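Side-chain contacts in dachshund homolog 1 (PDB 1L8R), which acts as a transcription factor regulating organogenesis, seen here as its DACHbox-N domain, which contains a DNA-binding motif like that of forkhead/winged-helix domains: residues I28-A33 with T47-L52; R68-L73 with C83-R88. All blocks are in the same frame, centred on the assembly; numbering follows the deposited sequence.

Contact 1: I28-A33 with T47-L52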
ATOM      1  N   ILE A  28      -0.123   5.086  -0.708  1.00 12.90           N
ATOM      2  CA  ILE A  28      -1.326   4.285  -0.777  1.00 13.41           C
ATOM      3  C   ILE A  28      -1.156   2.979  -0.011  1.00 13.49           C
ATOM      4  O   ILE A  28      -0.031   2.553   0.308  1.00 10.90           O
ATOM      5  CB  ILE A  28      -1.769   4.011  -2.250  1.00 14.85           C
ATOM      6  CG1 ILE A  28      -0.680   3.268  -3.023  1.00 16.06           C
ATOM      7  CG2 ILE A  28      -2.065   5.345  -2.943  1.00 15.89           C
ATOM      8  CD1 ILE A  28       0.463   4.139  -3.447  1.00 23.02           C
ATOM      9  N   CYS A  29      -2.287   2.365   0.303  1.00 11.98           N
ATOM     10  CA  CYS A  29      -2.321   1.116   1.050  1.00 12.89           C
ATOM     11  C   CYS A  29      -1.738  -0.029   0.219  1.00 13.32           C
ATOM     12  O   CYS A  29      -2.330  -0.450  -0.774  1.00 12.29           O
ATOM     13  CB  CYS A  29      -3.760   0.823   1.444  1.00 13.58           C
ATOM     14  SG  CYS A  29      -3.980  -0.736   2.264  1.00 12.56           S
ATOM     15  N   LEU A  30      -0.574  -0.520   0.624  1.00 13.19           N
ATOM     16  CA  LEU A  30       0.104  -1.591  -0.106  1.00 13.30           C
ATOM     17  C   LEU A  30      -0.685  -2.896  -0.248  1.00 14.37           C
ATOM     18  O   LEU A  30      -0.825  -3.417  -1.361  1.00 13.79           O
ATOM     19  CB  LEU A  30       1.469  -1.878   0.524  1.00 13.82           C
ATOM     20  CG  LEU A  30       2.286  -3.012  -0.112  1.00 11.47           C
ATOM     21  CD1 LEU A  30       2.472  -2.747  -1.601  1.00 13.83           C
ATOM     22  CD2 LEU A  30       3.631  -3.120   0.594  1.00 12.60           C
ATOM     23  N   PRO A  31      -1.207  -3.448   0.862  1.00 15.27           N
ATOM     24  CA  PRO A  31      -1.970  -4.698   0.751  1.00 14.36           C
ATOM     25  C   PRO A  31      -3.164  -4.571  -0.185  1.00 16.15           C
ATOM     26  O   PRO A  31      -3.497  -5.512  -0.913  1.00 15.60           O
ATOM     27  CB  PRO A  31      -2.393  -4.980   2.190  1.00 16.65           C
ATOM     28  CG  PRO A  31      -1.289  -4.380   2.986  1.00 19.56           C
ATOM     29  CD  PRO A  31      -1.040  -3.067   2.278  1.00 14.73           C
ATOM     30  N   GLN A  32      -3.812  -3.409  -0.163  1.00 14.43           N
ATOM     31  CA  GLN A  32      -4.969  -3.175  -1.019  1.00 14.15           C
ATOM     32  C   GLN A  32      -4.549  -3.161  -2.482  1.00 14.69           C
ATOM     33  O   GLN A  32      -5.192  -3.802  -3.317  1.00 15.12           O
ATOM     34  CB  GLN A  32      -5.651  -1.852  -0.657  1.00 13.62           C
ATOM     35  CG  GLN A  32      -6.859  -1.513  -1.524  1.00 15.31           C
ATOM     36  CD  GLN A  32      -7.572  -0.261  -1.049  1.00 14.61           C
ATOM     37  OE1 GLN A  32      -6.932   0.713  -0.656  1.00 18.41           O
ATOM     38  NE2 GLN A  32      -8.899  -0.276  -1.098  1.00 16.41           N
ATOM     39  N   ALA A  33      -3.475  -2.436  -2.792  1.00 14.02           N
ATOM     40  CA  ALA A  33      -2.976  -2.363  -4.166  1.00 14.60           C
ATOM     41  C   ALA A  33      -2.547  -3.755  -4.617  1.00 15.45           C
ATOM     42  O   ALA A  33      -2.742  -4.134  -5.773  1.00 17.93           O
ATOM     43  CB  ALA A  33      -1.801  -1.385  -4.257  1.00 13.53           C
ATOM     44  N   THR A  47       6.560 -12.118  -0.796  1.00 28.49           N
ATOM     45  CA  THR A  47       7.437 -11.939  -1.944  1.00 28.52           C
ATOM     46  C   THR A  47       7.556 -10.451  -2.243  1.00 27.86           C
ATOM     47  O   THR A  47       8.624  -9.970  -2.622  1.00 27.26           O
ATOM     48  CB  THR A  47       6.883 -12.659  -3.189  1.00 29.46           C
ATOM     49  OG1 THR A  47       6.676 -14.044  -2.881  1.00 32.36           O
ATOM     50  CG2 THR A  47       7.860 -12.547  -4.356  1.00 30.30           C
ATOM     51  N   VAL A  48       6.452  -9.725  -2.070  1.00 26.21           N
ATOM     52  CA  VAL A  48       6.451  -8.283  -2.299  1.00 24.58           C
ATOM     53  C   VAL A  48       7.508  -7.644  -1.405  1.00 23.50           C
ATOM     54  O   VAL A  48       8.342  -6.873  -1.876  1.00 21.50           O
ATOM     55  CB  VAL A  48       5.074  -7.647  -1.973  1.00 24.58           C
ATOM     56  CG1 VAL A  48       5.189  -6.128  -1.965  1.00 24.91           C
ATOM     57  CG2 VAL A  48       4.039  -8.080  -3.001  1.00 25.60           C
ATOM     58  N   TYR A  49       7.475  -7.971  -0.116  1.00 22.41           N
ATOM     59  CA  TYR A  49       8.447  -7.420   0.824  1.00 22.53           C
ATOM     60  C   TYR A  49       9.872  -7.765   0.392  1.00 22.59           C
ATOM     61  O   TYR A  49      10.782  -6.944   0.507  1.00 20.55           O
ATOM     62  CB  TYR A  49       8.184  -7.952   2.238  1.00 23.23           C
ATOM     63  CG  TYR A  49       6.927  -7.411   2.897  1.00 25.80           C
ATOM     64  CD1 TYR A  49       6.467  -7.950   4.100  1.00 27.82           C
ATOM     65  CD2 TYR A  49       6.212  -6.349   2.338  1.00 27.69           C
ATOM     66  CE1 TYR A  49       5.328  -7.447   4.732  1.00 28.59           C
ATOM     67  CE2 TYR A  49       5.070  -5.840   2.960  1.00 27.29           C
ATOM     68  CZ  TYR A  49       4.636  -6.393   4.158  1.00 28.31           C
ATOM     69  OH  TYR A  49       3.520  -5.892   4.791  1.00 27.70           O
ATOM     70  N   THR A  50      10.068  -8.983  -0.105  1.00 22.77           N
ATOM     71  CA  THR A  50      11.388  -9.405  -0.563  1.00 23.80           C
ATOM     72  C   THR A  50      11.841  -8.532  -1.737  1.00 22.31           C
ATOM     73  O   THR A  50      12.970  -8.034  -1.761  1.00 22.60           O
ATOM     74  CB  THR A  50      11.377 -10.876  -1.023  1.00 25.59           C
ATOM     75  OG1 THR A  50      10.929 -11.711   0.054  1.00 28.42           O
ATOM     76  CG2 THR A  50      12.772 -11.309  -1.449  1.00 27.34           C
ATOM     77  N   LYS A  51      10.956  -8.345  -2.707  1.00 21.33           N
ATOM     78  CA  LYS A  51      11.284  -7.532  -3.871  1.00 21.81           C
ATOM     79  C   LYS A  51      11.505  -6.073  -3.483  1.00 21.42           C
ATOM     80  O   LYS A  51      12.439  -5.428  -3.961  1.00 20.09           O
ATOM     81  CB  LYS A  51      10.168  -7.628  -4.912  1.00 21.91           C
ATOM     82  CG  LYS A  51       9.996  -9.019  -5.497  1.00 25.74           C
ATOM     83  CD  LYS A  51       8.905  -9.031  -6.553  1.00 27.93           C
ATOM     84  CE  LYS A  51       8.775 -10.402  -7.191  1.00 29.86           C
ATOM     85  NZ  LYS A  51      10.045 -10.826  -7.842  1.00 30.96           N
ATOM     86  N   LEU A  52      10.642  -5.556  -2.615  1.00 21.19           N
ATOM     87  CA  LEU A  52      10.752  -4.174  -2.159  1.00 21.55           C
ATOM     88  C   LEU A  52      12.130  -3.934  -1.536  1.00 22.25           C
ATOM     89  O   LEU A  52      12.751  -2.900  -1.766  1.00 19.90           O
ATOM     90  CB  LEU A  52       9.643  -3.885  -1.144  1.00 19.98           C
ATOM     91  CG  LEU A  52       8.640  -2.752  -1.392  1.00 21.17           C
ATOM     92  CD1 LEU A  52       8.330  -2.575  -2.879  1.00 18.82           C
ATOM     93  CD2 LEU A  52       7.374  -3.060  -0.619  1.00 19.06           C
TER
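Leu30 carries its CG trans to the backbone N (chi1 178°), which sends its forked end across to helix 45-54. On that helix Tyr49 holds its CG anti to its own carbonyl carbon (chi1 -71°), and the ring offers its CE2 edge to the same leucine. Leu52 brings its CD2 methyl forward to meet it as well.

Everything converges on one atom, Leu30 CD2. The Tyr49 ring receives it at the edge, in the ring plane, with CE2 at 3.9 Å from Leu30 CD2, so no ring face is used in this meeting and it is not a CH-pi contact. Leu52 approaches differently: the two leucines point at each other tip to tip, Leu30 CD2 lying 3.9 Å from Leu52 CD2. Val48 adds a looser third wall, with 4.2 Å between its CG1 and Leu30 CD2. One turn apart on the helix, Val48 CG1 and Leu52 CD2 are themselves 4.0 Å apart and present a joined apolar surface to the incoming methyl. No hydrogen bond crosses the contact, which rests on van der Waals packing of largely buried apolar groups.

Leu30 opens helix 30-37 directly after strand 25-29, and Cys29 occupies the N-cap, its SG taking a weak bond from Gln32 N (3.6 Å). Through this first helical residue the strand-to-helix turn meets helix 45-54 in the core of the winged-helix-like DACHbox-N domain.

Helix 88-99 packs against both segments, Val48 resting on Leu94 and Ala33 on Phe91, so three helices share this core. Leu52 also touches Pro59, and the Tyr49 ring makes a cation-pi contact with Lys84 of the neighbouring strand 84-87.

Contact 2: R68-L73 with C83-R88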
ATOM      1  N   ARG A  68      -6.769   1.156  11.773  1.00 11.99           N
ATOM      2  CA  ARG A  68      -8.191   1.064  12.072  1.00 11.97           C
ATOM      3  C   ARG A  68      -9.053   1.661  10.956  1.00 12.30           C
ATOM      4  O   ARG A  68     -10.098   1.110  10.609  1.00 12.90           O
ATOM      5  CB  ARG A  68      -8.494   1.753  13.405  1.00 16.10           C
ATOM      6  CG  ARG A  68      -7.822   1.081  14.593  1.00 20.49           C
ATOM      7  CD  ARG A  68      -8.198   1.767  15.890  1.00 24.24           C
ATOM      8  NE  ARG A  68      -9.637   1.711  16.119  1.00 27.54           N
ATOM      9  CZ  ARG A  68     -10.255   2.285  17.146  1.00 31.56           C
ATOM     10  NH1 ARG A  68      -9.556   2.963  18.049  1.00 32.03           N
ATOM     11  NH2 ARG A  68     -11.575   2.184  17.266  1.00 32.04           N
ATOM     12  N   ILE A  69      -8.618   2.783  10.393  1.00 10.57           N
ATOM     13  CA  ILE A  69      -9.377   3.403   9.308  1.00 11.34           C
ATOM     14  C   ILE A  69      -9.379   2.482   8.084  1.00 11.02           C
ATOM     15  O   ILE A  69     -10.420   2.265   7.462  1.00 11.88           O
ATOM     16  CB  ILE A  69      -8.781   4.781   8.925  1.00  9.24           C
ATOM     17  CG1 ILE A  69      -9.075   5.793  10.035  1.00 11.79           C
ATOM     18  CG2 ILE A  69      -9.374   5.266   7.594  1.00  9.49           C
ATOM     19  CD1 ILE A  69      -8.255   7.055   9.943  1.00 11.69           C
ATOM     20  N   LEU A  70      -8.223   1.923   7.750  1.00 10.81           N
ATOM     21  CA  LEU A  70      -8.129   1.042   6.589  1.00  9.95           C
ATOM     22  C   LEU A  70      -8.999  -0.192   6.777  1.00 12.33           C
ATOM     23  O   LEU A  70      -9.608  -0.675   5.826  1.00 11.00           O
ATOM     24  CB  LEU A  70      -6.673   0.648   6.343  1.00 10.18           C
ATOM     25  CG  LEU A  70      -5.785   1.844   5.974  1.00  8.30           C
ATOM     26  CD1 LEU A  70      -4.329   1.461   6.000  1.00 10.95           C
ATOM     27  CD2 LEU A  70      -6.183   2.338   4.584  1.00 11.61           C
ATOM     28  N   ARG A  71      -9.069  -0.705   8.002  1.00 12.78           N
ATOM     29  CA  ARG A  71      -9.924  -1.865   8.247  1.00 15.99           C
ATOM     30  C   ARG A  71     -11.395  -1.470   8.075  1.00 16.16           C
ATOM     31  O   ARG A  71     -12.194  -2.222   7.504  1.00 16.23           O
ATOM     32  CB  ARG A  71      -9.706  -2.417   9.658  1.00 18.30           C
ATOM     33  CG  ARG A  71      -8.383  -3.125   9.839  1.00 21.46           C
ATOM     34  CD  ARG A  71      -8.467  -4.120  10.987  1.00 25.33           C
ATOM     35  NE  ARG A  71      -8.908  -3.499  12.231  1.00 26.71           N
ATOM     36  CZ  ARG A  71      -8.134  -3.340  13.300  1.00 28.02           C
ATOM     37  NH1 ARG A  71      -6.875  -3.754  13.277  1.00 27.44           N
ATOM     38  NH2 ARG A  71      -8.623  -2.773  14.395  1.00 28.54           N
ATOM     39  N   GLY A  72     -11.741  -0.281   8.559  1.00 16.00           N
ATOM     40  CA  GLY A  72     -13.108   0.204   8.461  1.00 17.11           C
ATOM     41  C   GLY A  72     -13.548   0.455   7.032  1.00 17.03           C
ATOM     42  O   GLY A  72     -14.724   0.291   6.706  1.00 17.35           O
ATOM     43  N   LEU A  73     -12.599   0.848   6.186  1.00 16.38           N
ATOM     44  CA  LEU A  73     -12.855   1.138   4.775  1.00 16.71           C
ATOM     45  C   LEU A  73     -12.856  -0.117   3.931  1.00 17.65           C
ATOM     46  O   LEU A  73     -13.224  -0.077   2.757  1.00 18.62           O
ATOM     47  CB  LEU A  73     -11.774   2.074   4.221  1.00 18.49           C
ATOM     48  CG  LEU A  73     -11.734   3.528   4.680  1.00 18.51           C
ATOM     49  CD1 LEU A  73     -10.438   4.166   4.222  1.00 20.01           C
ATOM     50  CD2 LEU A  73     -12.928   4.279   4.109  1.00 22.01           C
ATOM     51  N   CYS A  83      -0.124  -2.693   8.794  1.00 13.09           N
ATOM     52  CA  CYS A  83      -0.247  -2.322   7.389  1.00 13.65           C
ATOM     53  C   CYS A  83       0.858  -1.378   6.964  1.00 14.11           C
ATOM     54  O   CYS A  83       1.318  -0.556   7.749  1.00 14.65           O
ATOM     55  CB  CYS A  83      -1.594  -1.651   7.121  1.00 11.91           C
ATOM     56  SG  CYS A  83      -1.958  -1.501   5.354  1.00 15.54           S
ATOM     57  N   LYS A  84       1.281  -1.502   5.710  1.00 12.75           N
ATOM     58  CA  LYS A  84       2.323  -0.645   5.169  1.00 12.31           C
ATOM     59  C   LYS A  84       1.817   0.181   4.000  1.00 12.73           C
ATOM     60  O   LYS A  84       0.853  -0.194   3.326  1.00 11.97           O
ATOM     61  CB  LYS A  84       3.534  -1.481   4.765  1.00 15.64           C
ATOM     62  CG  LYS A  84       4.309  -1.979   5.981  1.00 17.90           C
ATOM     63  CD  LYS A  84       5.394  -2.959   5.614  1.00 23.76           C
ATOM     64  CE  LYS A  84       6.165  -3.386   6.852  1.00 24.41           C
ATOM     65  NZ  LYS A  84       7.116  -4.503   6.553  1.00 29.14           N
ATOM     66  N   LEU A  85       2.476   1.318   3.783  1.00 10.44           N
ATOM     67  CA  LEU A  85       2.111   2.255   2.733  1.00 11.94           C
ATOM     68  C   LEU A  85       3.313   2.580   1.849  1.00 11.69           C
ATOM     69  O   LEU A  85       4.435   2.684   2.334  1.00 15.45           O
ATOM     70  CB  LEU A  85       1.636   3.570   3.364  1.00 11.78           C
ATOM     71  CG  LEU A  85       0.540   3.577   4.433  1.00 12.19           C
ATOM     72  CD1 LEU A  85       0.368   5.000   4.966  1.00 13.42           C
ATOM     73  CD2 LEU A  85      -0.775   3.058   3.851  1.00 10.86           C
ATOM     74  N   ILE A  86       3.088   2.736   0.548  1.00 13.04           N
ATOM     75  CA  ILE A  86       4.178   3.138  -0.339  1.00 13.12           C
ATOM     76  C   ILE A  86       3.625   4.093  -1.390  1.00 13.95           C
ATOM     77  O   ILE A  86       2.427   4.105  -1.644  1.00 13.90           O
ATOM     78  CB  ILE A  86       4.900   1.942  -1.035  1.00 16.32           C
ATOM     79  CG1 ILE A  86       3.929   1.130  -1.885  1.00 18.29           C
ATOM     80  CG2 ILE A  86       5.617   1.089   0.016  1.00 15.98           C
ATOM     81  CD1 ILE A  86       4.651   0.140  -2.808  1.00 16.85           C
ATOM     82  N   SER A  87       4.491   4.914  -1.974  1.00 14.27           N
ATOM     83  CA  SER A  87       4.047   5.876  -2.980  1.00 16.79           C
ATOM     84  C   SER A  87       3.559   5.184  -4.247  1.00 18.59           C
ATOM     85  O   SER A  87       3.923   4.041  -4.526  1.00 18.26           O
ATOM     86  CB  SER A  87       5.185   6.848  -3.318  1.00 17.77           C
ATOM     87  OG  SER A  87       6.271   6.184  -3.946  1.00 17.81           O
ATOM     88  N   ARG A  88       2.725   5.868  -5.024  1.00 19.98           N
ATOM     89  CA  ARG A  88       2.229   5.263  -6.250  1.00 22.04           C
ATOM     90  C   ARG A  88       3.376   4.981  -7.211  1.00 22.83           C
ATOM     91  O   ARG A  88       3.356   3.980  -7.924  1.00 23.86           O
ATOM     92  CB  ARG A  88       1.165   6.151  -6.903  1.00 22.76           C
ATOM     93  CG  ARG A  88      -0.206   5.998  -6.248  1.00 24.27           C
ATOM     94  CD  ARG A  88      -1.308   6.739  -6.986  1.00 26.09           C
ATOM     95  NE  ARG A  88      -1.073   8.180  -7.012  1.00 29.74           N
ATOM     96  CZ  ARG A  88      -1.987   9.077  -7.363  1.00 30.83           C
ATOM     97  NH1 ARG A  88      -3.204   8.687  -7.720  1.00 31.00           N
ATOM     98  NH2 ARG A  88      -1.684  10.367  -7.355  1.00 32.07           N
TER
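Leu70 drives a single methyl, CD1, from helix 64-73 toward the start of strand 84-87, where Cys83 and Leu85 receive it from different directions. Cys83 points its CB at the helix, and its thiol, set trans to the backbone N (chi1 -167°), comes within 3.8 Å of Leu70 CD1. The cysteine CB stands only a little farther from Leu70 CD1, at 4.3 Å, so the methyl sits against the CB-SG bond as well as the sulfur.

Leu85 is turned differently. Its CB does not head for the helix, but the far end of the side chain bends that way, and CD2 reaches 4.4 Å from Leu70 CD1, a looser touch. Cys83 SG and Leu85 CD2 are 4.9 Å apart, and the CG-CD1 bond of Leu70 aims between them, so the methyl nestles into the notch they form.

Strand 15-22 adds to the packing: Leu70 and Leu85 both touch Phe20, and Leu70 also meets Ala18. Leu70 is one of the residues that pack helix 64-73 on the sheet of this winged-helix-like domain, with Ile69 on Phe20 and Leu73 on Met9, while Arg71 NH1 ties the helix to the following loop through Val80 O.

Toward Leu70 the thiol probably acts as an apolar group. It has Cys29 as a neighbour, but the 3.8 Å between Cys83 SG and Cys29 SG rules out a disulfide in this model. With no hydrogen bond crossing from helix to strand, the contact rests on van der Waals packing of buried groups.

How the contacts relate
The two contacts, with centres 11 Å apart, are joined through the sheet: strand 25-29, which leads into contact 1, lies antiparallel beside strand 84-87 of contact 2. Probable backbone hydrogen bonds fasten them, Ile28 N to Ile86 O at 2.9 Å and Leu30 N to Lys84 O at 3.1 Å. Ile28 CD1 also packs against Arg88 N, 3.3 Å away, where helix 88-99 begins. Strand 84-87 therefore serves both contacts. Along the chain, contact 1 closes before contact 2 opens; within the DACHbox-N domain, contact 1 joins helix 45-54 to the start of helix 30-37 and contact 2 sets helix 64-73 on the sheet.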